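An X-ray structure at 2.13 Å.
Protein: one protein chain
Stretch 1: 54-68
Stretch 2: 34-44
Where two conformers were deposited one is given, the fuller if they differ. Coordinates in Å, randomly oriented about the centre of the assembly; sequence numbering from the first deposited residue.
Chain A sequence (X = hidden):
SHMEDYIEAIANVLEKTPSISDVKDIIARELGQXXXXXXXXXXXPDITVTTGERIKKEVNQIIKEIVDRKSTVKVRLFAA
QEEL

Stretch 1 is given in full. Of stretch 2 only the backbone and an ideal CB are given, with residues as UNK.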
# COMPACT_ATOMS: atom_id res chain seq x y z
N ARG A 54 -2.01 -3.86 -11.84
CA ARG A 54 -3.36 -3.78 -11.31
C ARG A 54 -3.42 -3.73 -9.77
O ARG A 54 -4.14 -2.90 -9.20
CB ARG A 54 -4.19 -4.83 -11.97
CG ARG A 54 -4.50 -4.47 -13.43
CD ARG A 54 -5.00 -5.78 -13.97
NE ARG A 54 -5.30 -5.58 -15.39
CZ ARG A 54 -5.69 -6.54 -16.20
NH1 ARG A 54 -5.82 -7.77 -15.75
NH2 ARG A 54 -5.93 -6.25 -17.46
N ILE A 55 -2.58 -4.47 -9.06
CA ILE A 55 -2.59 -4.32 -7.57
C ILE A 55 -2.10 -2.94 -7.15
O ILE A 55 -2.63 -2.32 -6.17
CB ILE A 55 -1.68 -5.39 -6.94
CG1 ILE A 55 -2.33 -6.74 -7.09
CG2 ILE A 55 -1.39 -5.11 -5.47
CD1 ILE A 55 -1.42 -7.89 -6.83
N LYS A 56 -1.04 -2.41 -7.83
CA LYS A 56 -0.56 -1.02 -7.48
C LYS A 56 -1.60 0.03 -7.68
O LYS A 56 -1.75 0.92 -6.86
CB LYS A 56 0.65 -0.62 -8.31
CG LYS A 56 1.82 -1.51 -8.00
CD LYS A 56 3.03 -1.10 -8.78
CE LYS A 56 4.17 -1.99 -8.34
NZ LYS A 56 5.36 -1.74 -9.19
N LYS A 57 -2.37 -0.11 -8.73
CA LYS A 57 -3.54 0.73 -8.96
C LYS A 57 -4.58 0.63 -7.85
O LYS A 57 -5.14 1.66 -7.39
CB LYS A 57 -4.14 0.44 -10.37
CG LYS A 57 -3.17 0.88 -11.52
CD LYS A 57 -3.50 2.26 -12.07
CE LYS A 57 -2.82 3.37 -11.28
NZ LYS A 57 -3.42 4.73 -11.45
N GLU A 58 -4.89 -0.61 -7.40
CA GLU A 58 -5.84 -0.76 -6.22
C GLU A 58 -5.34 -0.13 -4.99
O GLU A 58 -6.11 0.51 -4.23
CB GLU A 58 -6.13 -2.25 -5.86
CG GLU A 58 -7.20 -2.94 -6.69
CD GLU A 58 -7.57 -4.41 -6.21
OE1 GLU A 58 -6.83 -4.96 -5.34
OE2 GLU A 58 -8.64 -4.98 -6.66
N VAL A 59 -4.03 -0.29 -4.72
CA VAL A 59 -3.47 0.35 -3.53
C VAL A 59 -3.53 1.86 -3.56
O VAL A 59 -3.85 2.56 -2.58
CB VAL A 59 -1.99 -0.04 -3.31
CG1 VAL A 59 -1.36 0.80 -2.21
CG2 VAL A 59 -1.96 -1.47 -2.97
N ASN A 60 -3.29 2.39 -4.73
CA ASN A 60 -3.34 3.82 -4.94
C ASN A 60 -4.78 4.35 -4.72
O ASN A 60 -4.98 5.37 -4.08
CB ASN A 60 -2.96 4.09 -6.40
CG ASN A 60 -2.81 5.58 -6.69
OD1 ASN A 60 -3.65 6.17 -7.36
ND2 ASN A 60 -1.72 6.16 -6.26
N GLN A 61 -5.76 3.62 -5.23
CA GLN A 61 -7.17 3.97 -5.04
C GLN A 61 -7.50 4.01 -3.56
O GLN A 61 -8.13 4.93 -3.05
CB GLN A 61 -8.00 2.90 -5.78
CG GLN A 61 -9.52 3.16 -5.79
CD GLN A 61 -10.21 2.92 -4.49
OE1 GLN A 61 -9.99 1.92 -3.81
NE2 GLN A 61 -11.11 3.86 -4.12
N ILE A 62 -7.05 3.01 -2.84
CA ILE A 62 -7.33 2.99 -1.37
C ILE A 62 -6.81 4.18 -0.67
O ILE A 62 -7.54 4.87 0.06
CB ILE A 62 -6.76 1.69 -0.76
CG1 ILE A 62 -7.52 0.51 -1.30
CG2 ILE A 62 -6.83 1.74 0.75
CD1 ILE A 62 -6.90 -0.84 -1.06
N ILE A 63 -5.55 4.54 -0.96
CA ILE A 63 -4.99 5.70 -0.31
C ILE A 63 -5.70 6.98 -0.66
O ILE A 63 -6.07 7.78 0.23
CB ILE A 63 -3.49 5.79 -0.55
CG1 ILE A 63 -2.87 4.65 0.18
CG2 ILE A 63 -2.95 7.14 -0.01
CD1 ILE A 63 -1.43 4.48 -0.11
N LYS A 64 -5.94 7.20 -1.96
CA LYS A 64 -6.64 8.39 -2.38
C LYS A 64 -8.04 8.50 -1.75
O LYS A 64 -8.51 9.60 -1.46
CB LYS A 64 -6.84 8.36 -3.90
CG LYS A 64 -5.58 8.30 -4.69
CD LYS A 64 -4.69 9.42 -4.33
CE LYS A 64 -3.62 9.57 -5.39
NZ LYS A 64 -2.59 10.54 -4.94
N GLU A 65 -8.71 7.38 -1.55
CA GLU A 65 -9.98 7.43 -0.92
C GLU A 65 -9.88 7.76 0.56
O GLU A 65 -10.69 8.51 1.09
CB GLU A 65 -10.78 6.14 -1.09
CG GLU A 65 -12.17 6.23 -0.42
CD GLU A 65 -13.04 4.99 -0.68
OE1 GLU A 65 -12.81 4.29 -1.67
OE2 GLU A 65 -14.01 4.73 0.09
N ILE A 66 -8.93 7.17 1.25
CA ILE A 66 -8.83 7.39 2.71
C ILE A 66 -8.27 8.74 3.11
O ILE A 66 -8.74 9.36 4.05
CB ILE A 66 -7.99 6.27 3.34
CG1 ILE A 66 -8.76 5.00 3.17
CG2 ILE A 66 -7.68 6.55 4.81
CD1 ILE A 66 -8.30 3.88 4.02
N VAL A 67 -7.25 9.20 2.41
CA VAL A 67 -6.60 10.47 2.71
C VAL A 67 -7.25 11.61 1.93
O VAL A 67 -7.20 11.64 0.70
CB VAL A 67 -5.10 10.33 2.33
CG1 VAL A 67 -4.34 11.55 2.68
CG2 VAL A 67 -4.46 9.12 2.98
N ASP A 68 -7.77 12.58 2.65
CA ASP A 68 -8.49 13.70 2.05
C ASP A 68 -7.53 14.62 1.28
O ASP A 68 -7.81 15.07 0.15
CB ASP A 68 -9.17 14.52 3.16
CG ASP A 68 -9.63 13.67 4.36
OD1 ASP A 68 -8.76 13.11 5.08
OD2 ASP A 68 -10.86 13.56 4.58
N UNK A 34 1.70 17.99 1.11
CA UNK A 34 1.55 16.72 0.42
C UNK A 34 2.00 15.62 1.35
O UNK A 34 3.08 15.68 1.87
CB UNK A 34 2.34 16.69 -0.89
N UNK A 35 1.16 14.61 1.52
CA UNK A 35 1.54 13.41 2.18
C UNK A 35 2.11 12.38 1.19
O UNK A 35 1.42 11.95 0.24
CB UNK A 35 0.34 12.84 2.93
N UNK A 36 3.34 11.98 1.45
CA UNK A 36 4.02 10.94 0.66
C UNK A 36 3.94 9.58 1.33
O UNK A 36 4.39 9.42 2.46
CB UNK A 36 5.49 11.31 0.44
N UNK A 37 3.39 8.63 0.62
CA UNK A 37 3.29 7.25 1.15
C UNK A 37 4.18 6.31 0.35
O UNK A 37 4.24 6.39 -0.89
CB UNK A 37 1.84 6.75 1.11
N UNK A 38 4.92 5.47 1.08
CA UNK A 38 5.67 4.34 0.51
C UNK A 38 5.09 3.10 1.08
O UNK A 38 5.10 2.89 2.32
CB UNK A 38 7.17 4.42 0.80
N UNK A 39 4.54 2.28 0.21
CA UNK A 39 3.86 1.08 0.62
C UNK A 39 4.56 -0.14 0.02
O UNK A 39 4.66 -0.28 -1.25
CB UNK A 39 2.39 1.13 0.21
N UNK A 40 5.04 -1.03 0.90
CA UNK A 40 5.62 -2.30 0.50
C UNK A 40 4.70 -3.44 0.85
O UNK A 40 4.27 -3.56 1.99
CB UNK A 40 6.99 -2.50 1.16
N UNK A 41 4.42 -4.29 -0.13
CA UNK A 41 3.50 -5.44 0.03
C UNK A 41 4.07 -6.73 -0.42
O UNK A 41 4.88 -6.77 -1.33
CB UNK A 41 2.20 -5.20 -0.74
N UNK A 42 3.64 -7.81 0.24
CA UNK A 42 3.89 -9.16 -0.20
C UNK A 42 2.76 -9.59 -1.03
O UNK A 42 1.61 -9.38 -0.72
CB UNK A 42 4.10 -10.12 0.97
N UNK A 43 3.07 -10.24 -2.13
CA UNK A 43 2.06 -10.80 -3.03
C UNK A 43 2.53 -12.19 -3.45
O UNK A 43 3.71 -12.55 -3.25
CB UNK A 43 1.83 -9.90 -4.25
N UNK A 44 1.66 -12.95 -4.12
CA UNK A 44 2.01 -14.34 -4.46
C UNK A 44 3.15 -14.29 -5.41
O UNK A 44 3.18 -13.42 -6.31
CB UNK A 44 0.83 -15.11 -5.06

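Stretch 2 runs as a strand from 34 to 43 across helix 54-66; their axes come within 10.9 Å of each other, with 137° between their N-to-C directions. The helix offers Ile 55, Val 59 and Ile 63, with Val 67 just beyond its end: a row of aliphatic side chains without a charge or a polar side-chain group, so the odd positions of the strand, which point toward it, call for apolar partners.

Position 34 has nothing of stretch 1 within 5.5 Å of its CB and suits many residues. It is Val 34.

At 35 the ideal CB lies 4.9 Å from Val 67 CG1, leaving room for a side chain longer than alanine; leucine, isoleucine, valine or methionine would serve. The residue is Leu 35, whose CD1 reaches Val 67 CG1 at 3.9 Å.

Position 36 is out of reach of the helix and could well be polar; it is Glu 36.

Position 37 points toward stretch 1, its ideal CB 4.2 Å from Ile 63 CD1. Val 67 lies farther along, so a large apolar group, aromatic or aliphatic, could span both. Phe 37, with chi1 m, does so: Ile 63 CG2 lies over one face of its ring, 3.9 Å from Phe 37 CD1, while Val 67 CG2 approaches Phe 37 CZ obliquely at 3.8 Å.

Position 38 points away, which permits a charge. It is Glu 38, with OE1 hydrogen-bonded elsewhere in the structure.

At 39 the ideal CB sits 4.5 Å from Val 59 CG1 and 5.1 Å from Ile 63 CD1. Valine, leucine or isoleucine would suit, the beta-branched pair also favouring the strand angles (-119/120). Ile 39 meets both: its CD1 is 3.5 Å from Ile 63 CD1, and its CG2 is 4.3 Å from Val 59 CG1.

Position 40 finds no partner in stretch 1, and a polar residue is plausible. Asp 40 has both carboxylate oxygens hydrogen-bonded elsewhere in the structure.

Position 41 points toward the helix, but its ideal CB has no atom of it within 5.5 Å, so a longer apolar chain is favoured: leucine, isoleucine or methionine. Leu 41 bridges the gap, its CD1 3.6 Å from Val 59 CG2.

Position 42 is out of reach and tolerant; it is Tyr 42.

At 43 the ideal CB is 4.6 Å from Ile 55 CD1, so a modest aliphatic group suffices. Val 43 places CG1 4.2 Å from Ile 55 CD1.

Position 44 leaves the strand with phi -65°, compatible with proline among others; it is Pro 44.

Stretch 2, residues 34-44: VLEFEIDLYVP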
# COMPACT_ATOMS: atom_id res chain seq x y z
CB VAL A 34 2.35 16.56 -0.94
CG1 VAL A 34 1.96 15.23 -1.56
CG2 VAL A 34 2.00 17.66 -1.92
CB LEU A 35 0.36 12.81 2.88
CG LEU A 35 0.04 13.47 4.20
CD1 LEU A 35 -1.29 12.92 4.69
CD2 LEU A 35 1.16 13.20 5.21
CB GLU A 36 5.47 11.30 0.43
CG GLU A 36 5.60 12.36 -0.66
CD GLU A 36 6.97 12.95 -0.82
OE1 GLU A 36 7.83 12.67 0.02
OE2 GLU A 36 7.13 13.72 -1.78
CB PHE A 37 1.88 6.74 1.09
CG PHE A 37 0.97 7.43 2.04
CD1 PHE A 37 0.28 8.58 1.65
CD2 PHE A 37 0.74 6.90 3.28
CE1 PHE A 37 -0.56 9.20 2.52
CE2 PHE A 37 -0.13 7.54 4.16
CZ PHE A 37 -0.75 8.70 3.79
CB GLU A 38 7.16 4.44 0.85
CG GLU A 38 7.81 5.61 0.11
CD GLU A 38 9.21 5.93 0.59
OE1 GLU A 38 9.51 5.78 1.77
OE2 GLU A 38 9.99 6.37 -0.24
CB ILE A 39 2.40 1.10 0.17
CG1 ILE A 39 1.77 2.43 0.56
CG2 ILE A 39 1.65 -0.10 0.74
CD1 ILE A 39 0.76 2.45 1.66
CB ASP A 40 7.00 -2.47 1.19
CG ASP A 40 8.01 -1.44 0.72
OD1 ASP A 40 7.74 -0.73 -0.30
OD2 ASP A 40 9.03 -1.25 1.40
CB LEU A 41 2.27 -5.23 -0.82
CG LEU A 41 1.58 -3.86 -0.60
CD1 LEU A 41 0.53 -3.66 -1.60
CD2 LEU A 41 1.02 -3.78 0.78
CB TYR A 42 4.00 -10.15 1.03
CG TYR A 42 5.25 -9.98 1.85
CD1 TYR A 42 6.47 -10.21 1.28
CD2 TYR A 42 5.23 -9.50 3.15
CE1 TYR A 42 7.62 -10.02 1.98
CE2 TYR A 42 6.38 -9.32 3.90
CZ TYR A 42 7.57 -9.59 3.29
OH TYR A 42 8.75 -9.45 3.96
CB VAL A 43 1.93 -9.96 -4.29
CG1 VAL A 43 1.48 -8.56 -3.90
CG2 VAL A 43 3.28 -9.87 -5.00
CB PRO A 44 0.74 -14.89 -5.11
CG PRO A 44 -0.37 -14.11 -4.47
CD PRO A 44 0.23 -12.70 -4.22
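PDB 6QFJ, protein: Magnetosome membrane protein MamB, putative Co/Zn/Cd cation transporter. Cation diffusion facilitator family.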